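Local coordinates for protein calmodulin, putative (Toxoplasma gondii, PDB 6TJ6) that probably binds calcium ions through EF-hand loops, as expected of a calmodulin-like protein, and is held here in complex with a chain of another protein, at residues 26-31 with 54-59; 31-36 with 42-47; 95-98 with 103-106. All coordinates share one frame; numbering follows the deposited sequence.

Contact 1. Residues 26-31 with 54-59; sequences RDLVLA and PDFEAW
L28 and F56 are the residues whose CA atoms come nearest, 8.7 Å apart, where helical segments 26-31 and 54-59 face each other. Both segments belong to the paired EF-hand fold of the N-terminal half. Helix 26-34 is the exiting helix of the first hand, beginning at the end of the calcium loop, helix 53-64 is its counterpart in the second, and the short antiparallel strands 22-24 and 50-52 join the two hands. At this spacing a large side chain helps to fill the gap, and phenylalanine suits the place. Its ring carbon CG stands anti to the backbone N (chi1 -177°), which carries the ring out toward helix 26-34. L28 slides past the aromatic side chain in the opposite direction, and its CD1 lies 4.1 Å from F56 CD1. A31, one helical turn further on, has a side chain small enough to let the outer part of the ring come close to its helix. No hydrogen bond crosses the contact; the packing is apolar and buried. M51 of strand 50-52 touches both L28 and F56, V8 of helix 7-15 adds to the surroundings of the ring, and F15 of that helix packs on A31. The A31 methyl meets the ring obliquely, with CB 3.9 Å from both CZ and CE1 of F56.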
loop_
_atom_site.group_PDB
_atom_site.type_symbol
_atom_site.label_atom_id
_atom_site.label_comp_id
_atom_site.label_asym_id
_atom_site.label_seq_id
_atom_site.Cartn_x
_atom_site.Cartn_y
_atom_site.Cartn_z
ATOM N N ARG A 26 1.659 -12.860 -14.756
ATOM C CA ARG A 26 2.344 -13.519 -13.649
ATOM C C ARG A 26 1.906 -12.945 -12.309
ATOM O O ARG A 26 1.592 -13.697 -11.377
ATOM C CB ARG A 26 3.859 -13.384 -13.819
ATOM C CG ARG A 26 4.680 -14.464 -13.131
ATOM N N ASP A 27 1.848 -11.612 -12.210
ATOM C CA ASP A 27 1.415 -10.967 -10.974
ATOM C C ASP A 27 0.128 -11.587 -10.443
ATOM O O ASP A 27 0.028 -11.885 -9.247
ATOM C CB ASP A 27 1.239 -9.462 -11.192
ATOM C CG ASP A 27 2.548 -8.762 -11.514
ATOM O OD1 ASP A 27 2.650 -8.158 -12.602
ATOM O OD2 ASP A 27 3.479 -8.827 -10.683
ATOM N N LEU A 28 -0.851 -11.830 -11.326
ATOM C CA LEU A 28 -2.091 -12.478 -10.908
ATOM C C LEU A 28 -1.795 -13.732 -10.102
ATOM O O LEU A 28 -2.101 -13.799 -8.903
ATOM C CB LEU A 28 -2.960 -12.792 -12.129
ATOM C CG LEU A 28 -4.372 -13.341 -11.893
ATOM C CD1 LEU A 28 -5.043 -12.690 -10.686
ATOM C CD2 LEU A 28 -5.231 -13.152 -13.133
ATOM N N VAL A 29 -1.123 -14.705 -10.722
ATOM C CA VAL A 29 -0.777 -15.930 -10.006
ATOM C C VAL A 29 -0.028 -15.592 -8.726
ATOM O O VAL A 29 -0.359 -16.093 -7.642
ATOM C CB VAL A 29 0.037 -16.875 -10.910
ATOM C CG1 VAL A 29 0.537 -18.066 -10.114
ATOM C CG2 VAL A 29 -0.809 -17.333 -12.085
ATOM N N LEU A 30 0.942 -14.680 -8.821
ATOM C CA LEU A 30 1.702 -14.282 -7.641
ATOM C C LEU A 30 0.773 -13.794 -6.540
ATOM O O LEU A 30 0.822 -14.295 -5.408
ATOM C CB LEU A 30 2.730 -13.210 -8.016
ATOM C CG LEU A 30 4.131 -13.731 -8.355
ATOM C CD1 LEU A 30 4.080 -15.010 -9.185
ATOM C CD2 LEU A 30 4.931 -12.661 -9.080
ATOM N N ALA A 31 -0.124 -12.858 -6.871
ATOM C CA ALA A 31 -1.089 -12.387 -5.884
ATOM C C ALA A 31 -1.780 -13.566 -5.215
ATOM O O ALA A 31 -1.775 -13.688 -3.982
ATOM C CB ALA A 31 -2.113 -11.460 -6.541
ATOM N N PRO A 54 -13.136 -6.433 -8.073
ATOM C CA PRO A 54 -14.286 -7.342 -7.909
ATOM C C PRO A 54 -13.992 -8.758 -8.373
ATOM O O PRO A 54 -14.315 -9.724 -7.664
ATOM C CB PRO A 54 -15.378 -6.673 -8.754
ATOM C CG PRO A 54 -15.017 -5.226 -8.744
ATOM C CD PRO A 54 -13.518 -5.206 -8.800
ATOM N N ASP A 55 -13.355 -8.900 -9.540
ATOM C CA ASP A 55 -12.994 -10.220 -10.052
ATOM C C ASP A 55 -12.088 -10.962 -9.078
ATOM O O ASP A 55 -12.318 -12.139 -8.775
ATOM C CB ASP A 55 -12.306 -10.087 -11.413
ATOM C CG ASP A 55 -13.055 -9.175 -12.359
ATOM O OD1 ASP A 55 -14.293 -9.300 -12.452
ATOM O OD2 ASP A 55 -12.401 -8.328 -13.006
ATOM N N PHE A 56 -11.044 -10.288 -8.584
ATOM C CA PHE A 56 -10.072 -10.949 -7.718
ATOM C C PHE A 56 -10.694 -11.338 -6.383
ATOM O O PHE A 56 -10.455 -12.444 -5.880
ATOM C CB PHE A 56 -8.861 -10.040 -7.504
ATOM C CG PHE A 56 -7.763 -10.662 -6.683
ATOM C CD1 PHE A 56 -6.965 -11.667 -7.215
ATOM C CD2 PHE A 56 -7.512 -10.223 -5.389
ATOM C CE1 PHE A 56 -5.946 -12.239 -6.473
ATOM C CE2 PHE A 56 -6.494 -10.788 -4.639
ATOM C CZ PHE A 56 -5.707 -11.801 -5.182
ATOM N N GLU A 57 -11.498 -10.447 -5.799
ATOM C CA GLU A 57 -12.129 -10.763 -4.525
ATOM C C GLU A 57 -13.113 -11.916 -4.680
ATOM O O GLU A 57 -13.182 -12.792 -3.814
ATOM C CB GLU A 57 -12.804 -9.514 -3.934
ATOM C CG GLU A 57 -14.260 -9.265 -4.322
ATOM C CD GLU A 57 -15.239 -10.035 -3.449
ATOM O OE1 GLU A 57 -14.900 -10.332 -2.285
ATOM O OE2 GLU A 57 -16.344 -10.357 -3.933
ATOM N N ALA A 58 -13.840 -11.968 -5.803
ATOM C CA ALA A 58 -14.760 -13.079 -6.025
ATOM C C ALA A 58 -14.008 -14.391 -6.224
ATOM O O ALA A 58 -14.370 -15.419 -5.633
ATOM C CB ALA A 58 -15.661 -12.784 -7.223
ATOM N N TRP A 59 -12.956 -14.376 -7.047
ATOM C CA TRP A 59 -12.165 -15.584 -7.264
ATOM C C TRP A 59 -11.605 -16.111 -5.950
ATOM O O TRP A 59 -11.729 -17.303 -5.641
ATOM C CB TRP A 59 -11.028 -15.302 -8.252
ATOM C CG TRP A 59 -10.397 -16.548 -8.809
ATOM C CD1 TRP A 59 -10.661 -17.128 -10.014
ATOM C CD2 TRP A 59 -9.398 -17.368 -8.179
ATOM N NE1 TRP A 59 -9.889 -18.257 -10.177
ATOM C CE2 TRP A 59 -9.106 -18.425 -9.065
ATOM C CE3 TRP A 59 -8.724 -17.309 -6.956
ATOM C CZ2 TRP A 59 -8.169 -19.416 -8.765
ATOM C CZ3 TRP A 59 -7.795 -18.294 -6.658
ATOM C CH2 TRP A 59 -7.527 -19.333 -7.559
#

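Contact 2. Residues 31-36 with 42-47; sequences AIRSCG and DEIKAL
The guanidinium of R33 is the flat group that touches across this contact, and the CD1 methyl of I44 approaches it obliquely, 3.7 Å from R33 NH2. The two side chains cross at about a right angle. Extended from CG to NE, the arginine chain carries its end to the isoleucine, although its first bond does not aim at segment 42-47. An apolar side chain on a chain of another protein also packs on R33. A second flat group, the indole of W59 in helix 53-64, flanks the apolar half of the contact, touching both I32 and L47.

Here I32 and L47 meet tip to tip, with I32 CD1 4.1 Å from L47 CD1 and nearly as close to CD2. CG1 of I32 lies anti to the carbonyl carbon (chi1 -63°), and the straight run on to CD1 gives the isoleucine its reach. The pair joins helix 26-34 of the first EF-hand to the loop after helix 41-46, the first helix of the second, EF-hand-like unit. P39, in the connection between them, touches both I32 and I44.

The end of segment 31-36 is held by its own bonds. S34 OG donates to A31 O at a short 2.5 Å, in the carbonyl plane and on a lone pair, while G36 N reaches R33 O at 2.9 Å. G36 has positive phi (85°), a left-handed conformation that glycine takes readily. On the other helix, E43 pairs with K63 in a salt bridge and accepts a bond from T40 N. Between the segments themselves no hydrogen bond forms: one touch is methyl on methyl, the other a methyl against the arginine's guanidinium, and the contact therefore rests on van der Waals packing, partly buried.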
loop_
_atom_site.group_PDB
_atom_site.type_symbol
_atom_site.label_atom_id
_atom_site.label_comp_id
_atom_site.label_asym_id
_atom_site.label_seq_id
_atom_site.Cartn_x
_atom_site.Cartn_y
_atom_site.Cartn_z
ATOM N N ALA A 31 -0.124 -12.858 -6.871
ATOM C CA ALA A 31 -1.089 -12.387 -5.884
ATOM C C ALA A 31 -1.780 -13.566 -5.215
ATOM O O ALA A 31 -1.775 -13.688 -3.982
ATOM C CB ALA A 31 -2.113 -11.460 -6.541
ATOM N N ILE A 32 -2.305 -14.490 -6.023
ATOM C CA ILE A 32 -2.988 -15.650 -5.464
ATOM C C ILE A 32 -2.047 -16.410 -4.541
ATOM O O ILE A 32 -2.357 -16.647 -3.364
ATOM C CB ILE A 32 -3.536 -16.544 -6.590
ATOM C CG1 ILE A 32 -4.576 -15.771 -7.404
ATOM C CG2 ILE A 32 -4.141 -17.813 -6.020
ATOM C CD1 ILE A 32 -5.036 -16.482 -8.663
ATOM N N ARG A 33 -0.851 -16.740 -5.038
ATOM C CA ARG A 33 0.074 -17.511 -4.220
ATOM C C ARG A 33 0.499 -16.739 -2.983
ATOM O O ARG A 33 0.811 -17.348 -1.952
ATOM C CB ARG A 33 1.299 -17.921 -5.043
ATOM C CG ARG A 33 0.982 -18.892 -6.168
ATOM C CD ARG A 33 2.228 -19.621 -6.656
ATOM N NE ARG A 33 1.896 -20.678 -7.608
ATOM C CZ ARG A 33 2.357 -20.741 -8.853
ATOM N NH1 ARG A 33 3.192 -19.813 -9.306
ATOM N NH2 ARG A 33 1.988 -21.739 -9.644
ATOM N N SER A 34 0.481 -15.404 -3.044
ATOM C CA SER A 34 0.889 -14.631 -1.880
ATOM C C SER A 34 -0.067 -14.813 -0.709
ATOM O O SER A 34 0.327 -14.572 0.438
ATOM C CB SER A 34 1.008 -13.147 -2.234
ATOM O OG SER A 34 -0.266 -12.530 -2.321
ATOM N N CYS A 35 -1.299 -15.246 -0.965
ATOM C CA CYS A 35 -2.249 -15.513 0.105
ATOM C C CYS A 35 -2.215 -16.964 0.566
ATOM O O CYS A 35 -3.095 -17.382 1.327
ATOM C CB CYS A 35 -3.661 -15.129 -0.340
ATOM S SG CYS A 35 -3.831 -13.381 -0.783
ATOM N N GLY A 36 -1.225 -17.736 0.122
ATOM C CA GLY A 36 -1.089 -19.122 0.516
ATOM C C GLY A 36 -1.887 -20.113 -0.299
ATOM O O GLY A 36 -2.065 -21.252 0.147
ATOM N N ASP A 42 -5.208 -26.495 -13.989
ATOM C CA ASP A 42 -6.473 -26.189 -14.651
ATOM C C ASP A 42 -6.981 -24.812 -14.241
ATOM O O ASP A 42 -7.409 -24.016 -15.086
ATOM C CB ASP A 42 -7.511 -27.266 -14.329
ATOM C CG ASP A 42 -7.344 -28.513 -15.176
ATOM O OD1 ASP A 42 -6.435 -28.533 -16.034
ATOM O OD2 ASP A 42 -8.126 -29.468 -14.988
ATOM N N GLU A 43 -6.943 -24.516 -12.940
ATOM C CA GLU A 43 -7.351 -23.198 -12.464
ATOM C C GLU A 43 -6.468 -22.104 -13.051
ATOM O O GLU A 43 -6.953 -21.021 -13.394
ATOM C CB GLU A 43 -7.314 -23.157 -10.936
ATOM C CG GLU A 43 -8.478 -23.863 -10.258
ATOM C CD GLU A 43 -8.244 -24.079 -8.776
ATOM O OE1 GLU A 43 -7.093 -23.901 -8.323
ATOM O OE2 GLU A 43 -9.208 -24.428 -8.061
ATOM N N ILE A 44 -5.167 -22.372 -13.179
ATOM C CA ILE A 44 -4.266 -21.383 -13.763
ATOM C C ILE A 44 -4.597 -21.157 -15.230
ATOM O O ILE A 44 -4.629 -20.014 -15.704
ATOM C CB ILE A 44 -2.802 -21.817 -13.572
ATOM C CG1 ILE A 44 -2.415 -21.724 -12.096
ATOM C CG2 ILE A 44 -1.874 -20.973 -14.440
ATOM C CD1 ILE A 44 -0.982 -22.112 -11.810
ATOM N N LYS A 45 -4.848 -22.236 -15.975
ATOM C CA LYS A 45 -5.227 -22.086 -17.375
ATOM C C LYS A 45 -6.543 -21.333 -17.521
ATOM O O LYS A 45 -6.726 -20.587 -18.489
ATOM C CB LYS A 45 -5.331 -23.453 -18.053
ATOM N N ALA A 46 -7.461 -21.504 -16.570
ATOM C CA ALA A 46 -8.772 -20.871 -16.662
ATOM C C ALA A 46 -8.770 -19.408 -16.236
ATOM O O ALA A 46 -9.783 -18.727 -16.437
ATOM C CB ALA A 46 -9.788 -21.645 -15.820
ATOM N N LEU A 47 -7.680 -18.915 -15.656
ATOM C CA LEU A 47 -7.637 -17.530 -15.209
ATOM C C LEU A 47 -7.817 -16.587 -16.394
ATOM O O LEU A 47 -7.321 -16.866 -17.493
ATOM C CB LEU A 47 -6.314 -17.232 -14.500
ATOM C CG LEU A 47 -6.107 -17.842 -13.112
ATOM C CD1 LEU A 47 -4.713 -17.518 -12.595
ATOM C CD2 LEU A 47 -7.170 -17.347 -12.143
#

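Contact 3. Residues 95-98 with 103-106; sequences QVML and LLSD
This is a small, partly buried side-chain contact between a helix and the turn that follows it: M97 and L98 near the end of helix 90-100 meet L104 and D106 where the chain leads into helix 106-116. No hydrogen bond spans it. On the inner side the CE methyl of M97 lies 3.6 Å from L104 CD1. Methionine is well suited here because its flexible thioether chain can bend at both chi2 (-76°) and chi3 (-57°), bringing the terminal methyl round to the leucine. V109 and M112 of helix 106-116 add to the apolar surroundings, both touching M97 and M112 also touching L104.

The segments lie in the C-terminal EF-hand pair, and the turn connects the second helix of one hand to the first helix of the next. S105 occupies the N-cap position of helix 106-116. Its OG caps a backbone N just beyond the segment and its own N bonds to E108 OE1, an arrangement consistent with a capping box. D106, directly after the cap, has an acidic group that would probably be favoured at the positive end of the helix.

A chain of another protein lies against the same turn: the N atoms of L103 and L104 each donate to an acidic side chain there, and an aromatic one packs on L104. On the more exposed side, the leucine's forked end carries a methyl across to a carboxylate whose polar atoms suit the solvent. L98 crosses D106 at about a right angle, and its CD2 methyl comes within 3.3 Å of D106 OD1, a close van der Waals approach.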
loop_
_atom_site.group_PDB
_atom_site.type_symbol
_atom_site.label_atom_id
_atom_site.label_comp_id
_atom_site.label_asym_id
_atom_site.label_seq_id
_atom_site.Cartn_x
_atom_site.Cartn_y
_atom_site.Cartn_z
ATOM N N GLN A 95 18.241 -24.566 0.284
ATOM C CA GLN A 95 18.788 -24.973 -1.005
ATOM C C GLN A 95 17.705 -25.053 -2.073
ATOM O O GLN A 95 17.926 -24.641 -3.217
ATOM C CB GLN A 95 19.516 -26.309 -0.868
ATOM C CG GLN A 95 20.940 -26.184 -0.348
ATOM C CD GLN A 95 21.601 -27.528 -0.113
ATOM O OE1 GLN A 95 21.645 -28.380 -1.003
ATOM N NE2 GLN A 95 22.116 -27.727 1.092
ATOM N N VAL A 96 16.523 -25.573 -1.727
ATOM C CA VAL A 96 15.494 -25.692 -2.762
ATOM C C VAL A 96 14.913 -24.325 -3.106
ATOM O O VAL A 96 14.576 -24.062 -4.270
ATOM C CB VAL A 96 14.397 -26.692 -2.348
ATOM C CG1 VAL A 96 15.003 -28.063 -2.068
ATOM C CG2 VAL A 96 13.613 -26.189 -1.151
ATOM N N MET A 97 14.803 -23.426 -2.121
ATOM C CA MET A 97 14.386 -22.059 -2.409
ATOM C C MET A 97 15.362 -21.388 -3.362
ATOM O O MET A 97 14.952 -20.675 -4.285
ATOM C CB MET A 97 14.277 -21.252 -1.113
ATOM C CG MET A 97 13.152 -21.665 -0.174
ATOM S SD MET A 97 11.529 -21.111 -0.715
ATOM C CE MET A 97 11.811 -19.349 -0.820
ATOM N N LEU A 98 16.662 -21.617 -3.162
ATOM C CA LEU A 98 17.654 -20.985 -4.025
ATOM C C LEU A 98 17.716 -21.640 -5.400
ATOM O O LEU A 98 18.015 -20.965 -6.392
ATOM C CB LEU A 98 19.027 -21.018 -3.355
ATOM C CG LEU A 98 19.105 -20.239 -2.041
ATOM C CD1 LEU A 98 20.448 -20.460 -1.375
ATOM C CD2 LEU A 98 18.856 -18.759 -2.284
ATOM N N LEU A 103 12.080 -15.153 -7.606
ATOM C CA LEU A 103 11.822 -13.789 -7.166
ATOM C C LEU A 103 12.701 -13.334 -6.015
ATOM O O LEU A 103 12.954 -12.134 -5.891
ATOM C CB LEU A 103 10.355 -13.638 -6.737
ATOM C CG LEU A 103 9.290 -14.294 -7.615
ATOM C CD1 LEU A 103 7.908 -14.099 -7.008
ATOM C CD2 LEU A 103 9.339 -13.746 -9.031
ATOM N N LEU A 104 13.172 -14.251 -5.177
ATOM C CA LEU A 104 13.811 -13.896 -3.919
ATOM C C LEU A 104 15.327 -13.846 -4.053
ATOM O O LEU A 104 15.938 -14.721 -4.674
ATOM C CB LEU A 104 13.425 -14.881 -2.814
ATOM C CG LEU A 104 11.966 -14.873 -2.352
ATOM C CD1 LEU A 104 11.780 -15.783 -1.151
ATOM C CD2 LEU A 104 11.495 -13.463 -2.031
ATOM N N SER A 105 15.926 -12.816 -3.458
ATOM C CA SER A 105 17.372 -12.763 -3.331
ATOM C C SER A 105 17.826 -13.734 -2.245
ATOM O O SER A 105 17.019 -14.319 -1.519
ATOM C CB SER A 105 17.839 -11.344 -3.002
ATOM O OG SER A 105 17.701 -11.070 -1.618
ATOM N N ASP A 106 19.145 -13.901 -2.133
ATOM C CA ASP A 106 19.677 -14.842 -1.153
ATOM C C ASP A 106 19.496 -14.325 0.271
ATOM O O ASP A 106 19.232 -15.107 1.194
ATOM C CB ASP A 106 21.148 -15.122 -1.453
ATOM C CG ASP A 106 21.377 -15.528 -2.898
ATOM O OD1 ASP A 106 20.465 -16.138 -3.496
ATOM O OD2 ASP A 106 22.463 -15.232 -3.439
#

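How the contacts relate
Contacts 1 and 2 are neighbouring parts of the N-terminal EF-hand pair, with centres 7 Å apart. They share A31 and use helix 26-34, and residues 42-47 of contact 2 fall within the chain between 26-31 and 54-59. W59 joins them, its NE1 3.5 Å from L47 CD2 and its CZ3 3.7 Å from I32 CG2. Contact 1 is nearer the calcium site, which is empty here: the side chain of A31 is about 8 Å from that of D16. Contact 3 belongs to the other EF-hand pair, its centre 24 Å from that of contact 1, yet L30 CD2 packs 3.9 Å from L103 CD1, linking the two.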